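Side-chain contacts in DUF4974 domain-containing protein (Parabacteroides distasonis, PDB 4M0N), which is a putative anti-sigma factor of the FecR family, probably restraining a sigma factor as a whole protein, of which this chain is the C-terminal part: residues L160-T165 with H172-M177; S95-A100 with K151-L156; D192-E197 with Y212-R217. The protein carries 1 engineered substitution. All coordinates share one frame; numbering follows the deposited sequence.

Contact 1. Residues L160-T165 with H172-M177; sequences LYFNRT and HDLERM
L160 reaches from its strand into the helix facing it and is met there by two side chains, M177 and L174. Its CD2 lies 3.4 Å from M177 CE, tighter than a usual methyl contact, while M177 SD sits 3.7 Å from the same L160 CD2. The thioether chain leaves the helix extended: its first two torsions bring SD to the leucine, and the bend at chi3 (-73°) folds CE against it. The other branch, L160 CD1, rests 3.6 Å from L174 CD2, the two leucines crossing at about a right angle.

Two residues along the strand, F162 offers an edge instead of a face. Its CE1 stands 3.7 Å from D173 OD2, with ring and carboxylate planes only 12° apart, so the oxygen looks at the ring hydrogens and not at the pi cloud. OD1 takes the charged partners: R176 NH2 forms a salt bridge to D173 OD1 at 3.0 Å, and K99 makes a second one to that same OD1. R176 is in turn engaged by D104 and E103.

Strand 160-162 and helix 172-177 run antiparallel, their axes at 176° and 10.7 Å apart at closest, as expected where the chain leaves a strand and returns through the helix that packs on it. A G1 beta bulge, R164 and T165 both facing I194, breaks strand 159-166 shortly before the helix begins; T165 OG1 accepts from N163 N at 3.1 Å. Helix 203-214 closes over L160 and L174 through V206.

Chemically, the contact is a greasy core with a charged rim: two cations on one oxygen would favour an ionised D173, and OD2 would gain a further mild attraction from the positive edge of the F162 ring.

Contact 2. Residues S95-A100 with K151-L156; sequences SFNVKA and KVTAWL
N97 points its amide across at W155, and W155 NE1 donates to N97 OD1 at 3.0 Å. The bond is fairly straight at the hydrogen (160°), with OD1 almost in the plane of the indole. Seen from the asparagine it is less regular: the two planes are 59° apart, and the donor stands 27° out of the carbonyl plane. With CG turned away from the backbone N, N97 runs past T153 in the opposite direction, bringing its OD1 to 3.7 Å from T153 CG2. Across the other end of the amide, V152 CG1 packs 3.8 Å from N97 ND2. That nitrogen also bonds to E67, so the group is gripped at both ends and its flip state is fixed. T153 turns its own hydroxyl back to the carbonyl of A149. A leucine in place of N97 would probably leave the buried indole N-H without its acceptor and take one donor from E67. H30 meets the indole edge to face. Strand 94-100 is the middle strand of a seven-stranded antiparallel sheet, and residues 151-156 lead out of helix 149-152 toward strand 159-166, consistent with a connection between the beta-sheet part and the FecR C-terminal part, folded back onto the sheet.

Contact 3. Residues D192-E197 with Y212-R217; sequences DYIYGE and YSTGIR
T214 OG1 is gripped twice: it takes the backbone N-H of I216 at 2.9 Å, nearly straight at 160°, and gives its own proton to the carbonyl of I210 one turn back in the helix. The first bond makes an ST turn just where helix 203-214 ends, and G215, with its positive phi, carries the chain out of it. Because OG1 sits between the backbone N and the carbonyl carbon (chi1 66°), the rest of the side chain is left to face the strand. T214 CB lies 3.7 Å from D192 OD2, and T214 CG2 meets I194 CD1 at 3.8 Å, the two side chains crossing at about a right angle.

Both segments belong to the FecR C-terminal family region, in the clan of the secretin N0 domain. Here a two-stranded antiparallel sheet, 159-166 with 193-199, is backed by helices 167-178 and 203-214. I194 shows the stacking of those layers, since it also touches F162 on the neighbouring strand and I167 and V170 on helix 167-178.

D192, just ahead of strand 193-199, approaches from the opposite direction to I216, whose CD1 comes within 3.8 Å of D192 OD1. These are contacts of carbon with carboxylate, without a hydrogen bond between them; the charge finds its partner in K229, which forms a salt bridge to OD1 and also packs on I216. I216 itself is buried, with F190 and L227 beside it.

Contacts 1 and 2 are buried, whereas contact 3 lies farther out and is partly open. Contacts 1 and 3 hold the same two-stranded sheet, one from each strand, and each ties it to a different helix; T165 O and I194 N, and F162 N and G196 O, probably pair between them. Contact 2 belongs to the beta-sheet part and its exit, and two of its lysines tie it to the others: K99 to contact 1, and K151 NZ to E197 OE1 of contact 3 at 3.0 Å. The chemistry shifts from methyl packing with a charged edge in contact 1, through one buried amide-indole bond in contact 2, to a helix-end turn beside mixed packing in contact 3.

Contact 1. Residues L160-T165 with H172-M177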
loop_
_atom_site.group_PDB
_atom_site.type_symbol
_atom_site.label_atom_id
_atom_site.label_comp_id
_atom_site.label_asym_id
_atom_site.label_seq_id
_atom_site.Cartn_x
_atom_site.Cartn_y
_atom_site.Cartn_z
ATOM N N LEU A 160 -10.721 -4.184 -0.956
ATOM C CA LEU A 160 -10.345 -3.031 -0.152
ATOM C C LEU A 160 -10.518 -3.411 1.296
ATOM O O LEU A 160 -11.457 -4.107 1.647
ATOM C CB LEU A 160 -11.260 -1.839 -0.456
ATOM C CG LEU A 160 -11.148 -1.261 -1.858
ATOM C CD1 LEU A 160 -12.314 -0.320 -2.150
ATOM C CD2 LEU A 160 -9.817 -0.539 -2.045
ATOM N N TYR A 161 -9.582 -2.978 2.135
ATOM C CA TYR A 161 -9.695 -3.216 3.559
ATOM C C TYR A 161 -9.358 -1.927 4.293
ATOM O O TYR A 161 -8.254 -1.379 4.122
ATOM C CB TYR A 161 -8.717 -4.321 3.968
ATOM C CG TYR A 161 -8.584 -4.517 5.462
ATOM C CD1 TYR A 161 -9.699 -4.724 6.270
ATOM C CD2 TYR A 161 -7.342 -4.490 6.066
ATOM C CE1 TYR A 161 -9.561 -4.917 7.638
ATOM C CE2 TYR A 161 -7.194 -4.689 7.424
ATOM C CZ TYR A 161 -8.300 -4.907 8.207
ATOM O OH TYR A 161 -8.162 -5.091 9.556
ATOM N N PHE A 162 -10.306 -1.460 5.096
ATOM C CA PHE A 162 -10.101 -0.255 5.893
ATOM C C PHE A 162 -10.303 -0.622 7.342
ATOM O O PHE A 162 -11.268 -1.274 7.701
ATOM C CB PHE A 162 -11.042 0.869 5.466
ATOM C CG PHE A 162 -11.003 1.158 3.986
ATOM C CD1 PHE A 162 -9.801 1.435 3.343
ATOM C CD2 PHE A 162 -12.171 1.147 3.238
ATOM C CE1 PHE A 162 -9.759 1.706 1.979
ATOM C CE2 PHE A 162 -12.132 1.418 1.878
ATOM C CZ PHE A 162 -10.934 1.697 1.249
ATOM N N ASN A 163 -9.343 -0.245 8.163
ATOM C CA ASN A 163 -9.442 -0.465 9.588
ATOM C C ASN A 163 -9.004 0.818 10.251
ATOM O O ASN A 163 -7.820 1.072 10.386
ATOM C CB ASN A 163 -8.582 -1.644 10.010
ATOM C CG ASN A 163 -8.650 -1.915 11.508
ATOM O OD1 ASN A 163 -9.605 -1.524 12.195
ATOM N ND2 ASN A 163 -7.641 -2.602 12.020
ATOM N N ARG A 164 -9.985 1.637 10.642
ATOM C CA ARG A 164 -9.709 2.980 11.166
ATOM C C ARG A 164 -8.780 3.734 10.218
ATOM O O ARG A 164 -7.819 4.417 10.617
ATOM C CB ARG A 164 -9.130 2.911 12.590
ATOM C CG ARG A 164 -9.321 4.211 13.362
ATOM C CD ARG A 164 -8.972 4.074 14.839
ATOM N NE ARG A 164 -9.467 5.240 15.574
ATOM C CZ ARG A 164 -8.892 6.443 15.578
ATOM N NH1 ARG A 164 -7.767 6.666 14.902
ATOM N NH2 ARG A 164 -9.444 7.433 16.276
ATOM N N THR A 165 -9.063 3.592 8.928
ATOM C CA THR A 165 -8.266 4.236 7.918
ATOM C C THR A 165 -8.753 5.655 7.743
ATOM O O THR A 165 -9.957 5.874 7.608
ATOM C CB THR A 165 -8.390 3.494 6.574
ATOM O OG1 THR A 165 -7.991 2.139 6.767
ATOM C CG2 THR A 165 -7.523 4.131 5.521
ATOM N N HIS A 172 -7.333 8.247 -1.649
ATOM C CA HIS A 172 -6.206 7.943 -2.534
ATOM C C HIS A 172 -6.263 6.491 -3.038
ATOM O O HIS A 172 -6.061 6.244 -4.215
ATOM C CB HIS A 172 -4.907 8.197 -1.805
ATOM C CG HIS A 172 -4.527 9.639 -1.751
ATOM N ND1 HIS A 172 -3.216 10.062 -1.681
ATOM C CD2 HIS A 172 -5.286 10.759 -1.790
ATOM C CE1 HIS A 172 -3.185 11.386 -1.665
ATOM N NE2 HIS A 172 -4.428 11.834 -1.728
ATOM N N ASP A 173 -6.593 5.547 -2.161
ATOM C CA ASP A 173 -6.763 4.152 -2.578
ATOM C C ASP A 173 -7.835 4.014 -3.642
ATOM O O ASP A 173 -7.677 3.267 -4.631
ATOM C CB ASP A 173 -7.164 3.242 -1.422
ATOM C CG ASP A 173 -6.056 3.020 -0.420
ATOM O OD1 ASP A 173 -4.895 3.339 -0.712
ATOM O OD2 ASP A 173 -6.375 2.483 0.659
ATOM N N LEU A 174 -8.952 4.711 -3.444
ATOM C CA LEU A 174 -10.039 4.641 -4.420
ATOM C C LEU A 174 -9.646 5.238 -5.759
ATOM O O LEU A 174 -9.885 4.625 -6.827
ATOM C CB LEU A 174 -11.304 5.316 -3.892
ATOM C CG LEU A 174 -11.927 4.751 -2.603
ATOM C CD1 LEU A 174 -13.207 5.513 -2.286
ATOM C CD2 LEU A 174 -12.193 3.262 -2.659
ATOM N N GLU A 175 -9.020 6.407 -5.725
ATOM C CA GLU A 175 -8.565 7.022 -6.965
ATOM C C GLU A 175 -7.649 6.107 -7.759
ATOM O O GLU A 175 -7.774 5.957 -8.983
ATOM C CB GLU A 175 -7.817 8.331 -6.705
ATOM C CG GLU A 175 -8.646 9.456 -6.154
ATOM C CD GLU A 175 -7.830 10.726 -6.059
ATOM O OE1 GLU A 175 -6.898 10.759 -5.224
ATOM O OE2 GLU A 175 -8.135 11.663 -6.813
ATOM N N ARG A 176 -6.723 5.462 -7.060
ATOM C CA ARG A 176 -5.793 4.569 -7.711
ATOM C C ARG A 176 -6.419 3.263 -8.222
ATOM O O ARG A 176 -6.093 2.791 -9.311
ATOM C CB ARG A 176 -4.657 4.248 -6.744
ATOM C CG ARG A 176 -3.752 5.432 -6.535
ATOM C CD ARG A 176 -2.495 5.026 -5.770
ATOM N NE ARG A 176 -2.806 4.690 -4.391
ATOM C CZ ARG A 176 -2.554 5.459 -3.329
ATOM N NH1 ARG A 176 -1.984 6.634 -3.456
ATOM N NH2 ARG A 176 -2.910 5.042 -2.115
ATOM N N MET A 177 -7.315 2.697 -7.427
ATOM C CA MET A 177 -7.994 1.457 -7.809
ATOM C C MET A 177 -8.886 1.632 -9.005
ATOM O O MET A 177 -8.862 0.788 -9.902
ATOM C CB MET A 177 -8.859 0.912 -6.670
ATOM C CG MET A 177 -9.680 -0.322 -7.068
ATOM S SD MET A 177 -10.313 -1.218 -5.629
ATOM C CE MET A 177 -8.856 -2.025 -4.930
#

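Contact 2. Residues S95-A100 with K151-L156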
loop_
_atom_site.group_PDB
_atom_site.type_symbol
_atom_site.label_atom_id
_atom_site.label_comp_id
_atom_site.label_asym_id
_atom_site.label_seq_id
_atom_site.Cartn_x
_atom_site.Cartn_y
_atom_site.Cartn_z
ATOM N N SER A 95 7.131 -13.218 3.017
ATOM C CA SER A 95 6.188 -12.547 2.123
ATOM C C SER A 95 5.565 -11.417 2.892
ATOM O O SER A 95 5.185 -11.551 4.054
ATOM C CB SER A 95 5.151 -13.481 1.493
ATOM O OG SER A 95 4.193 -14.011 2.417
ATOM N N PHE A 96 5.482 -10.282 2.234
ATOM C CA PHE A 96 5.099 -9.055 2.921
ATOM C C PHE A 96 4.656 -7.997 1.941
ATOM O O PHE A 96 5.072 -7.998 0.765
ATOM C CB PHE A 96 6.262 -8.522 3.744
ATOM C CG PHE A 96 7.511 -8.304 2.929
ATOM C CD1 PHE A 96 8.361 -9.360 2.632
ATOM C CD2 PHE A 96 7.820 -7.051 2.449
ATOM C CE1 PHE A 96 9.484 -9.163 1.838
ATOM C CE2 PHE A 96 8.939 -6.852 1.625
ATOM C CZ PHE A 96 9.784 -7.916 1.348
ATOM N N ASN A 97 3.795 -7.112 2.450
ATOM C CA ASN A 97 3.318 -5.944 1.724
ATOM C C ASN A 97 4.043 -4.687 2.130
ATOM O O ASN A 97 4.275 -4.437 3.298
ATOM C CB ASN A 97 1.827 -5.726 2.047
ATOM C CG ASN A 97 1.113 -4.899 1.015
ATOM O OD1 ASN A 97 0.794 -5.390 -0.086
ATOM N ND2 ASN A 97 0.760 -3.666 1.388
ATOM N N VAL A 98 4.387 -3.868 1.134
ATOM C CA VAL A 98 4.975 -2.559 1.373
ATOM C C VAL A 98 4.095 -1.561 0.650
ATOM O O VAL A 98 3.949 -1.607 -0.570
ATOM C CB VAL A 98 6.394 -2.459 0.802
ATOM C CG1 VAL A 98 6.966 -1.118 1.101
ATOM C CG2 VAL A 98 7.291 -3.563 1.364
ATOM N N LYS A 99 3.482 -0.699 1.436
ATOM C CA LYS A 99 2.610 0.346 0.883
ATOM C C LYS A 99 3.296 1.652 1.152
ATOM O O LYS A 99 3.350 2.124 2.308
ATOM C CB LYS A 99 1.234 0.306 1.508
ATOM C CG LYS A 99 0.302 1.294 0.839
ATOM C CD LYS A 99 -1.067 1.225 1.429
ATOM C CE LYS A 99 -1.954 2.240 0.723
ATOM N NZ LYS A 99 -3.338 1.966 1.169
ATOM N N ALA A 100 3.819 2.284 0.100
ATOM C CA ALA A 100 4.707 3.458 0.236
ATOM C C ALA A 100 4.528 4.402 -0.938
ATOM O O ALA A 100 5.450 4.723 -1.637
ATOM C CB ALA A 100 6.168 3.022 0.373
ATOM N N LYS A 151 -5.893 -9.422 5.072
ATOM C CA LYS A 151 -6.808 -8.334 4.733
ATOM C C LYS A 151 -6.056 -7.158 4.122
ATOM O O LYS A 151 -6.541 -6.502 3.167
ATOM C CB LYS A 151 -7.604 -7.921 5.957
ATOM C CG LYS A 151 -8.559 -9.011 6.437
ATOM C CD LYS A 151 -9.385 -8.523 7.614
ATOM C CE LYS A 151 -10.314 -9.580 8.210
ATOM N NZ LYS A 151 -11.098 -10.374 7.228
ATOM N N VAL A 152 -4.858 -6.896 4.640
ATOM C CA VAL A 152 -3.998 -5.825 4.107
ATOM C C VAL A 152 -3.779 -6.034 2.617
ATOM O O VAL A 152 -3.769 -5.054 1.849
ATOM C CB VAL A 152 -2.637 -5.761 4.849
ATOM C CG1 VAL A 152 -1.647 -4.798 4.155
ATOM C CG2 VAL A 152 -2.825 -5.295 6.277
ATOM N N THR A 153 -3.616 -7.292 2.220
ATOM C CA THR A 153 -3.245 -7.688 0.871
ATOM C C THR A 153 -4.460 -8.151 0.063
ATOM O O THR A 153 -4.305 -8.860 -0.889
ATOM C CB THR A 153 -2.159 -8.794 0.869
ATOM O OG1 THR A 153 -2.607 -9.982 1.550
ATOM C CG2 THR A 153 -0.899 -8.259 1.540
ATOM N N ALA A 154 -5.648 -7.717 0.474
ATOM C CA ALA A 154 -6.875 -8.073 -0.242
ATOM C C ALA A 154 -6.863 -7.456 -1.629
ATOM O O ALA A 154 -7.518 -7.956 -2.554
ATOM C CB ALA A 154 -8.083 -7.586 0.521
ATOM N N TRP A 155 -6.151 -6.348 -1.748
ATOM C CA TRP A 155 -5.991 -5.693 -3.034
ATOM C C TRP A 155 -5.542 -6.643 -4.144
ATOM O O TRP A 155 -5.924 -6.471 -5.285
ATOM C CB TRP A 155 -5.098 -4.457 -2.931
ATOM C CG TRP A 155 -3.615 -4.699 -2.720
ATOM C CD1 TRP A 155 -2.946 -4.656 -1.533
ATOM C CD2 TRP A 155 -2.631 -4.987 -3.728
ATOM N NE1 TRP A 155 -1.609 -4.920 -1.733
ATOM C CE2 TRP A 155 -1.389 -5.128 -3.074
ATOM C CE3 TRP A 155 -2.682 -5.150 -5.116
ATOM C CZ2 TRP A 155 -0.210 -5.368 -3.773
ATOM C CZ3 TRP A 155 -1.511 -5.419 -5.797
ATOM C CH2 TRP A 155 -0.298 -5.535 -5.122
ATOM N N LEU A 156 -4.754 -7.661 -3.800
ATOM C CA LEU A 156 -4.309 -8.657 -4.758
ATOM C C LEU A 156 -5.490 -9.281 -5.515
ATOM O O LEU A 156 -5.359 -9.557 -6.702
ATOM C CB LEU A 156 -3.541 -9.777 -4.034
ATOM C CG LEU A 156 -2.276 -9.333 -3.276
ATOM C CD1 LEU A 156 -1.719 -10.449 -2.400
ATOM C CD2 LEU A 156 -1.234 -8.867 -4.238
#

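Contact 3. Residues D192-E197 with Y212-R217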
loop_
_atom_site.group_PDB
_atom_site.type_symbol
_atom_site.label_atom_id
_atom_site.label_comp_id
_atom_site.label_asym_id
_atom_site.label_seq_id
_atom_site.Cartn_x
_atom_site.Cartn_y
_atom_site.Cartn_z
ATOM N N ASP A 192 -12.841 11.809 9.366
ATOM C CA ASP A 192 -13.411 10.476 9.541
ATOM C C ASP A 192 -12.360 9.365 9.435
ATOM O O ASP A 192 -11.356 9.487 8.733
ATOM C CB ASP A 192 -14.505 10.225 8.508
ATOM C CG ASP A 192 -15.508 11.359 8.430
ATOM O OD1 ASP A 192 -15.144 12.439 7.909
ATOM O OD2 ASP A 192 -16.658 11.161 8.878
ATOM N N TYR A 193 -12.624 8.280 10.155
ATOM C CA TYR A 193 -11.843 7.060 10.026
ATOM C C TYR A 193 -12.777 5.970 9.505
ATOM O O TYR A 193 -13.918 5.834 9.973
ATOM C CB TYR A 193 -11.233 6.679 11.374
ATOM C CG TYR A 193 -10.207 7.679 11.850
ATOM C CD1 TYR A 193 -8.983 7.794 11.203
ATOM C CD2 TYR A 193 -10.462 8.520 12.938
ATOM C CE1 TYR A 193 -8.041 8.715 11.610
ATOM C CE2 TYR A 193 -9.519 9.447 13.360
ATOM C CZ TYR A 193 -8.313 9.539 12.696
ATOM O OH TYR A 193 -7.353 10.438 13.088
ATOM N N ILE A 194 -12.304 5.218 8.515
ATOM C CA ILE A 194 -13.143 4.262 7.820
ATOM C C ILE A 194 -12.828 2.826 8.208
ATOM O O ILE A 194 -11.652 2.445 8.378
ATOM C CB ILE A 194 -13.000 4.418 6.296
ATOM C CG1 ILE A 194 -13.209 5.883 5.884
ATOM C CG2 ILE A 194 -13.934 3.478 5.551
ATOM C CD1 ILE A 194 -14.566 6.463 6.201
ATOM N N TYR A 195 -13.891 2.041 8.339
ATOM C CA TYR A 195 -13.801 0.610 8.610
ATOM C C TYR A 195 -14.577 -0.140 7.543
ATOM O O TYR A 195 -15.625 0.322 7.087
ATOM C CB TYR A 195 -14.420 0.277 9.977
ATOM C CG TYR A 195 -13.738 0.944 11.151
ATOM C CD1 TYR A 195 -14.000 2.277 11.474
ATOM C CD2 TYR A 195 -12.842 0.239 11.947
ATOM C CE1 TYR A 195 -13.382 2.887 12.550
ATOM C CE2 TYR A 195 -12.217 0.836 13.031
ATOM C CZ TYR A 195 -12.481 2.159 13.326
ATOM O OH TYR A 195 -11.852 2.747 14.407
ATOM N N GLY A 196 -14.073 -1.309 7.166
ATOM C CA GLY A 196 -14.823 -2.209 6.295
ATOM C C GLY A 196 -13.967 -2.965 5.308
ATOM O O GLY A 196 -12.807 -2.642 5.093
ATOM N N GLU A 197 -14.558 -4.012 4.746
ATOM C CA GLU A 197 -13.933 -4.846 3.740
ATOM C C GLU A 197 -14.889 -4.882 2.584
ATOM O O GLU A 197 -16.080 -5.105 2.781
ATOM C CB GLU A 197 -13.741 -6.281 4.237
ATOM C CG GLU A 197 -12.708 -6.440 5.327
ATOM C CD GLU A 197 -12.718 -7.835 5.884
ATOM O OE1 GLU A 197 -12.455 -8.771 5.102
ATOM O OE2 GLU A 197 -13.016 -7.986 7.092
ATOM N N TYR A 212 -23.256 5.548 4.101
ATOM C CA TYR A 212 -23.984 4.868 5.180
ATOM C C TYR A 212 -23.280 4.989 6.533
ATOM O O TYR A 212 -23.934 5.154 7.565
ATOM C CB TYR A 212 -24.200 3.390 4.825
ATOM C CG TYR A 212 -24.983 2.596 5.860
ATOM C CD1 TYR A 212 -24.349 2.040 6.976
ATOM C CD2 TYR A 212 -26.355 2.390 5.714
ATOM C CE1 TYR A 212 -25.064 1.316 7.923
ATOM C CE2 TYR A 212 -27.076 1.663 6.654
ATOM C CZ TYR A 212 -26.426 1.127 7.755
ATOM O OH TYR A 212 -27.142 0.407 8.684
ATOM N N SER A 213 -21.955 4.910 6.527
ATOM C CA SER A 213 -21.164 4.935 7.756
ATOM C C SER A 213 -20.874 6.337 8.297
ATOM O O SER A 213 -20.745 6.514 9.506
ATOM C CB SER A 213 -19.829 4.213 7.529
ATOM O OG SER A 213 -20.042 2.860 7.167
ATOM N N THR A 214 -20.758 7.324 7.410
ATOM C CA THR A 214 -20.218 8.633 7.787
ATOM C C THR A 214 -21.133 9.814 7.511
ATOM O O THR A 214 -20.913 10.892 8.060
ATOM C CB THR A 214 -18.907 8.909 7.029
ATOM O OG1 THR A 214 -19.185 9.028 5.623
ATOM C CG2 THR A 214 -17.924 7.786 7.275
ATOM N N GLY A 215 -22.147 9.617 6.665
ATOM C CA GLY A 215 -22.914 10.723 6.112
ATOM C C GLY A 215 -22.265 11.406 4.912
ATOM O O GLY A 215 -22.889 12.239 4.262
ATOM N N ILE A 216 -21.029 11.054 4.576
ATOM C CA ILE A 216 -20.368 11.683 3.433
ATOM C C ILE A 216 -21.122 11.349 2.137
ATOM O O ILE A 216 -21.373 10.182 1.852
ATOM C CB ILE A 216 -18.900 11.222 3.337
ATOM C CG1 ILE A 216 -18.110 11.743 4.542
ATOM C CG2 ILE A 216 -18.233 11.707 2.047
ATOM C CD1 ILE A 216 -16.828 10.983 4.780
ATOM N N ARG A 217 -21.512 12.373 1.378
ATOM C CA ARG A 217 -22.147 12.168 0.080
ATOM C C ARG A 217 -21.139 12.411 -1.028
ATOM O O ARG A 217 -20.046 12.950 -0.796
ATOM C CB ARG A 217 -23.355 13.092 -0.109
ATOM C CG ARG A 217 -24.572 12.693 0.713
ATOM C CD ARG A 217 -25.750 13.631 0.494
ATOM N NE ARG A 217 -26.645 13.574 1.652
ATOM C CZ ARG A 217 -27.621 12.682 1.832
ATOM N NH1 ARG A 217 -27.886 11.755 0.913
ATOM N NH2 ARG A 217 -28.346 12.724 2.948
#